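Local coordinates for beta-1,3-glucanosyltransferase (Rhizomucor miehei CAU432, PDB 4WTP), which belongs to glycosyl hydrolase family 17 and folds as a single-chain (beta/alpha)8 barrel, with parallel strands inside and helices around them, at residues N120-V125 and A157-K162; N111-I116 and K150-L155; A85-Q88 and R93-L96. One frame throughout, in Å; residues are numbered along the deposited sequence.

Contact 1: N120-V125 and A157-K162; sequences NDVSNV and APHGIK
Ile161 carries this contact with its CD1 methyl, which touches Val122 CG2 at 3.9 Å and Val125 CG1 at 3.9 Å. The isoleucine sets CG1 beside its backbone N (chi1 -62°), and the extended chain beyond carries CD1 across to the valines. Its second branch adds to the grip on Val125: CG2 of Ile161 lies 3.9 Å from CG1 of Val125. Val122 comes in at about a right angle to Ile161. With CG1 turned beside the backbone N (chi1 -69°), its other methyl, CG2, falls between N and the carbonyl carbon, and from there it also meets the exposed imidazole of His159, 3.9 Å from ND1 and oblique to the ring. No direct hydrogen bond joins the two loops. The first is shaped from within by a type I turn from Val122 to Val125 and by an Asx turn, Ser123 N to Asp121 OD1, with Ser123 OG bonding the same oxygen from the same face of the carboxylate. Both segments are the connections that bring a helix back to a barrel strand. Val122 also rests on Ile116 and His159 on Leu117, both of helix 104-119, while Val125 packs against Leu84 of helix 79-90 and Ile94 and Leu96 of strand 93-98.

Contact 2: N111-I116 and K150-L155; sequences NALKNI and KQVKEL
Leu113 and Val152 make the inner, purely apolar part of this contact: CD2 of Leu113 lies 3.8 Å from CG1 of Val152. The leucine swings CG anti to its backbone N (chi1 176°), which carries the branch off its own helix and toward the other one. The same CD2 has a looser second neighbour in Leu155 CD1, at 4.1 Å, so one methyl serves both residues of the facing helix. Val152 meets Leu113 at a slant. These are consecutive outer helices of the (beta/alpha)8 barrel, 104-119 and 142-156, and they run side by side in the same sense. Over the two short segments the axes are 8° from parallel and 11.1 Å apart at closest approach. Beneath them is strand 125-132, whose Leu128 is touched by both Leu113 and Val152. The outer part of the contact is of another kind, the aliphatic chain of a lysine crossing a leucine. Lys114 is extended beyond CG and stands at about a right angle to Leu155; its CE lies 3.8 Å from both CD1 and CD2 of Leu155, and its CG is 4.0 Å from Leu155 CD1. Lys114 is exposed, so this edge of the interface faces solvent. Leu155 also packs on Met110 and Leu117 of helix 104-119, one before and one after the segment it meets here.

Contact 3: A85-Q88 and R93-L96; sequences AATQ and RIYL
Thr87 meets the start of the strand through its methyl, CG2 resting 3.9 Å from Arg93 O. Here the strand offers backbone rather than side chain, since CB of Arg93 points away from the helix. The other van der Waals contact is looser: Thr87 OG1 lies 4.3 Å from CG2 of Ile94, a buried residue whose CB points toward the helix and whose side chain also touches Ala83 and Leu84. The segments belong to a beta-alpha-beta unit of the barrel, strand 68-71, helix 79-90 and strand 93-98, and a short connection brings the chain from helix to strand. Thr87 thus faces the sheet near the end of its helix, where it touches Val69 of the neighbouring strand as well. No hydrogen bond crosses between the two segments, and the polar groups look elsewhere. With chi1 at 51°, OG1 of Thr87 stands between its own backbone N and carbonyl carbon, turned back to bond Ala83 O one helical turn earlier; it also takes a hydrogen bond from Asn124 ND2. The guanidinium group of Arg93 forms a salt bridge with Asp126 of strand 125-132 through NH2.

How the contacts relate
Contact 3 lies nearest the chain's centre, its own centre about 13 Å away; the centres of contacts 1 and 2 are about 18 and 20 Å away, contact 1 mostly buried and contact 2 open on its lysine side. Contact 2 joins helices 104-119 and 142-156 themselves, and contact 1 joins the loops that follow them. They meet where Val122 CG1 packs on Ile116 CG2 at 3.8 Å. Contact 3 joins contact 1 by polar means: Gln88 NE2 hydrogen-bonds Asp121 O and Asn124 OD1. Contacts 1 and 2 are meetings of side chains, whereas contact 3 sets a threonine methyl against strand backbone.

Contact 1: N120-V125 and A157-K162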
# COMPACT_ATOMS: atom_id res chain seq x y z
N ASN A 120 10.15 14.17 14.00
CA ASN A 120 8.79 14.34 13.53
C ASN A 120 7.73 13.94 14.52
O ASN A 120 7.88 13.00 15.30
CB ASN A 120 8.58 13.50 12.25
CG ASN A 120 9.49 13.91 11.10
OD1 ASN A 120 10.60 13.42 11.00
ND2 ASN A 120 9.02 14.82 10.26
N ASP A 121 6.61 14.65 14.42
CA ASP A 121 5.37 14.19 15.00
C ASP A 121 4.91 12.92 14.25
O ASP A 121 4.88 12.93 13.01
CB ASP A 121 4.35 15.32 14.83
CG ASP A 121 3.01 15.02 15.44
OD1 ASP A 121 2.83 13.99 16.10
OD2 ASP A 121 2.13 15.91 15.31
N VAL A 122 4.58 11.86 14.98
CA VAL A 122 4.12 10.61 14.32
C VAL A 122 2.72 10.24 14.79
O VAL A 122 2.28 9.07 14.70
CB VAL A 122 5.08 9.41 14.54
CG1 VAL A 122 6.37 9.65 13.80
CG2 VAL A 122 5.32 9.15 16.03
N SER A 123 1.99 11.23 15.30
CA SER A 123 0.70 10.95 15.92
C SER A 123 -0.39 10.52 14.95
O SER A 123 -1.39 9.95 15.37
CB SER A 123 0.25 12.14 16.74
OG SER A 123 -0.06 13.26 15.95
N ASN A 124 -0.19 10.79 13.66
CA ASN A 124 -1.22 10.43 12.68
C ASN A 124 -0.88 9.17 11.92
O ASN A 124 -1.49 8.89 10.88
CB ASN A 124 -1.51 11.57 11.73
CG ASN A 124 -0.36 11.86 10.77
OD1 ASN A 124 0.83 11.73 11.11
ND2 ASN A 124 -0.73 12.24 9.53
N VAL A 125 0.05 8.37 12.44
CA VAL A 125 0.52 7.17 11.77
C VAL A 125 -0.31 6.00 12.26
O VAL A 125 -0.34 5.68 13.45
CB VAL A 125 2.03 6.91 12.07
CG1 VAL A 125 2.48 5.55 11.55
CG2 VAL A 125 2.89 8.01 11.47
N ALA A 157 6.56 0.79 19.34
CA ALA A 157 5.53 0.44 20.32
C ALA A 157 5.33 1.55 21.36
O ALA A 157 4.19 1.82 21.74
CB ALA A 157 5.81 -0.92 20.99
N PRO A 158 6.42 2.19 21.84
CA PRO A 158 6.21 3.26 22.82
C PRO A 158 5.45 4.47 22.28
O PRO A 158 4.97 5.27 23.07
CB PRO A 158 7.64 3.67 23.20
CG PRO A 158 8.45 2.45 22.95
CD PRO A 158 7.85 1.85 21.72
N HIS A 159 5.35 4.60 20.96
CA HIS A 159 4.50 5.63 20.32
C HIS A 159 3.11 5.13 19.99
O HIS A 159 2.32 5.85 19.37
CB HIS A 159 5.18 6.17 19.06
CG HIS A 159 6.49 6.86 19.33
ND1 HIS A 159 6.59 8.18 19.60
CD2 HIS A 159 7.78 6.35 19.41
CE1 HIS A 159 7.88 8.50 19.83
NE2 HIS A 159 8.60 7.37 19.73
N GLY A 160 2.80 3.91 20.39
CA GLY A 160 1.47 3.33 20.13
C GLY A 160 1.27 2.97 18.66
O GLY A 160 0.13 2.81 18.21
N ILE A 161 2.36 2.84 17.90
CA ILE A 161 2.25 2.48 16.47
C ILE A 161 2.36 0.99 16.24
O ILE A 161 3.31 0.36 16.70
CB ILE A 161 3.30 3.21 15.64
CG1 ILE A 161 3.07 4.71 15.75
CG2 ILE A 161 3.26 2.74 14.19
CD1 ILE A 161 4.14 5.53 15.07
N LYS A 162 1.37 0.42 15.55
CA LYS A 162 1.34 -1.03 15.30
C LYS A 162 2.17 -1.39 14.07
O LYS A 162 2.29 -0.61 13.14
CB LYS A 162 -0.11 -1.49 15.11
CG LYS A 162 -1.02 -1.28 16.32
CD LYS A 162 -2.46 -1.68 16.03
CE LYS A 162 -3.37 -1.44 17.23
NZ LYS A 162 -4.75 -1.91 16.98
O HOH W 1 1.90 7.66 17.65
O HOH W 2 -1.51 4.27 15.61

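Contact 2: N111-I116 and K150-L155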
# COMPACT_ATOMS: atom_id res chain seq x y z
N ASN A 111 17.68 3.16 10.85
CA ASN A 111 18.19 4.49 11.22
C ASN A 111 17.27 5.61 10.75
O ASN A 111 17.07 6.61 11.46
CB ASN A 111 19.61 4.69 10.66
CG ASN A 111 20.62 3.76 11.28
OD1 ASN A 111 20.52 3.41 12.46
ND2 ASN A 111 21.61 3.34 10.49
N ALA A 112 16.72 5.48 9.55
CA ALA A 112 15.78 6.47 9.04
C ALA A 112 14.56 6.55 9.95
O ALA A 112 14.05 7.66 10.22
CB ALA A 112 15.32 6.13 7.63
N LEU A 113 14.12 5.40 10.45
CA LEU A 113 12.99 5.34 11.35
C LEU A 113 13.36 6.07 12.65
O LEU A 113 12.57 6.86 13.17
CB LEU A 113 12.65 3.89 11.64
CG LEU A 113 11.51 3.71 12.66
CD1 LEU A 113 10.21 4.41 12.27
CD2 LEU A 113 11.23 2.24 12.91
N LYS A 114 14.54 5.77 13.20
CA LYS A 114 15.00 6.45 14.42
C LYS A 114 15.01 7.96 14.21
O LYS A 114 14.62 8.69 15.11
CB LYS A 114 16.39 5.92 14.84
CG LYS A 114 16.32 4.53 15.46
CD LYS A 114 17.70 3.93 15.71
CE LYS A 114 17.56 2.54 16.31
NZ LYS A 114 18.88 1.84 16.35
N ASN A 115 15.46 8.41 13.06
CA ASN A 115 15.44 9.84 12.74
C ASN A 115 14.06 10.44 12.71
O ASN A 115 13.82 11.52 13.27
CB ASN A 115 16.11 10.12 11.40
CG ASN A 115 17.62 9.98 11.44
OD1 ASN A 115 18.24 10.01 12.50
ND2 ASN A 115 18.22 9.78 10.27
N ILE A 116 13.12 9.74 12.08
CA ILE A 116 11.75 10.19 12.06
C ILE A 116 11.22 10.27 13.50
O ILE A 116 10.53 11.26 13.86
CB ILE A 116 10.88 9.25 11.19
CG1 ILE A 116 11.15 9.57 9.72
CG2 ILE A 116 9.40 9.42 11.51
CD1 ILE A 116 10.93 8.40 8.81
N LYS A 150 10.83 -7.59 15.20
CA LYS A 150 10.86 -7.49 16.66
C LYS A 150 11.62 -6.21 17.09
O LYS A 150 11.17 -5.47 17.97
CB LYS A 150 11.53 -8.75 17.24
CG LYS A 150 11.68 -8.79 18.75
CD LYS A 150 11.97 -10.21 19.22
CE LYS A 150 12.70 -11.06 18.17
NZ LYS A 150 14.19 -10.98 18.25
N GLN A 151 12.78 -5.97 16.47
CA GLN A 151 13.60 -4.77 16.75
C GLN A 151 12.87 -3.47 16.38
O GLN A 151 12.91 -2.49 17.11
CB GLN A 151 14.95 -4.86 16.05
CG GLN A 151 15.84 -5.95 16.63
CD GLN A 151 16.93 -6.42 15.67
OE1 GLN A 151 17.02 -5.97 14.52
NE2 GLN A 151 17.78 -7.33 16.15
N VAL A 152 12.18 -3.46 15.24
CA VAL A 152 11.40 -2.30 14.84
C VAL A 152 10.24 -2.02 15.80
O VAL A 152 10.00 -0.85 16.20
CB VAL A 152 10.92 -2.43 13.38
CG1 VAL A 152 9.95 -1.31 13.04
CG2 VAL A 152 12.11 -2.44 12.43
N LYS A 153 9.53 -3.07 16.19
CA LYS A 153 8.44 -2.95 17.14
C LYS A 153 8.88 -2.30 18.45
O LYS A 153 8.17 -1.45 19.00
CB LYS A 153 7.74 -4.30 17.39
CG LYS A 153 6.54 -4.14 18.31
CD LYS A 153 5.57 -5.31 18.28
CE LYS A 153 4.45 -5.05 19.28
NZ LYS A 153 3.60 -6.25 19.51
N GLU A 154 10.07 -2.66 18.92
CA GLU A 154 10.59 -2.08 20.17
C GLU A 154 10.81 -0.58 20.05
O GLU A 154 10.72 0.14 21.04
CB GLU A 154 11.87 -2.80 20.57
CG GLU A 154 11.65 -4.24 21.01
CD GLU A 154 12.93 -5.05 21.08
OE1 GLU A 154 14.02 -4.50 20.81
OE2 GLU A 154 12.86 -6.25 21.43
N LEU A 155 11.07 -0.10 18.84
CA LEU A 155 11.23 1.31 18.56
C LEU A 155 9.93 2.10 18.52
O LEU A 155 9.87 3.24 18.97
CB LEU A 155 11.99 1.53 17.24
CG LEU A 155 13.46 1.12 17.17
CD1 LEU A 155 13.98 1.25 15.76
CD2 LEU A 155 14.33 1.89 18.17

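Contact 3: A85-Q88 and R93-L96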
# COMPACT_ATOMS: atom_id res chain seq x y z
N ALA A 85 4.28 15.79 7.22
CA ALA A 85 3.93 17.21 7.27
C ALA A 85 2.71 17.56 6.39
O ALA A 85 1.79 18.26 6.83
CB ALA A 85 5.13 18.07 6.93
N ALA A 86 2.66 16.97 5.19
CA ALA A 86 1.54 17.23 4.28
C ALA A 86 0.23 16.67 4.82
O ALA A 86 -0.77 17.38 4.87
CB ALA A 86 1.87 16.66 2.91
N THR A 87 0.26 15.40 5.27
CA THR A 87 -0.94 14.79 5.84
C THR A 87 -1.40 15.57 7.09
O THR A 87 -2.59 15.83 7.28
CB THR A 87 -0.78 13.28 6.15
OG1 THR A 87 0.41 13.05 6.94
CG2 THR A 87 -0.73 12.47 4.85
N GLN A 88 -0.45 15.90 7.96
CA GLN A 88 -0.81 16.58 9.23
C GLN A 88 -1.43 17.95 8.97
O GLN A 88 -2.45 18.29 9.57
CB GLN A 88 0.37 16.67 10.20
CG GLN A 88 0.71 15.32 10.86
CD GLN A 88 2.14 15.22 11.39
OE1 GLN A 88 2.80 16.23 11.64
NE2 GLN A 88 2.64 13.99 11.54
N ARG A 93 -4.41 10.96 7.62
CA ARG A 93 -3.65 9.92 8.32
C ARG A 93 -2.68 9.23 7.35
O ARG A 93 -2.79 9.43 6.12
CB ARG A 93 -4.59 8.86 8.90
CG ARG A 93 -5.87 9.38 9.53
CD ARG A 93 -5.63 9.81 10.94
NE ARG A 93 -5.03 8.75 11.77
CZ ARG A 93 -4.58 8.97 13.01
NH1 ARG A 93 -4.64 10.18 13.54
NH2 ARG A 93 -4.06 7.97 13.70
N ILE A 94 -1.78 8.39 7.87
CA ILE A 94 -0.75 7.79 7.03
C ILE A 94 -0.31 6.41 7.52
O ILE A 94 -0.18 6.19 8.72
CB ILE A 94 0.48 8.74 6.87
CG1 ILE A 94 1.42 8.25 5.78
CG2 ILE A 94 1.19 9.00 8.19
CD1 ILE A 94 2.42 9.31 5.32
N TYR A 95 -0.02 5.49 6.59
CA TYR A 95 0.75 4.28 6.89
C TYR A 95 2.14 4.54 6.34
O TYR A 95 2.30 4.91 5.17
CB TYR A 95 0.19 3.05 6.16
CG TYR A 95 -0.95 2.36 6.88
CD1 TYR A 95 -2.23 2.93 6.94
CD2 TYR A 95 -0.75 1.10 7.45
CE1 TYR A 95 -3.28 2.27 7.60
CE2 TYR A 95 -1.77 0.44 8.08
CZ TYR A 95 -3.01 1.04 8.19
OH TYR A 95 -4.04 0.36 8.80
N LEU A 96 3.16 4.36 7.18
CA LEU A 96 4.54 4.50 6.74
C LEU A 96 5.14 3.15 6.39
O LEU A 96 5.22 2.25 7.22
CB LEU A 96 5.37 5.13 7.86
CG LEU A 96 5.07 6.56 8.27
CD1 LEU A 96 6.00 7.03 9.41
CD2 LEU A 96 5.24 7.49 7.08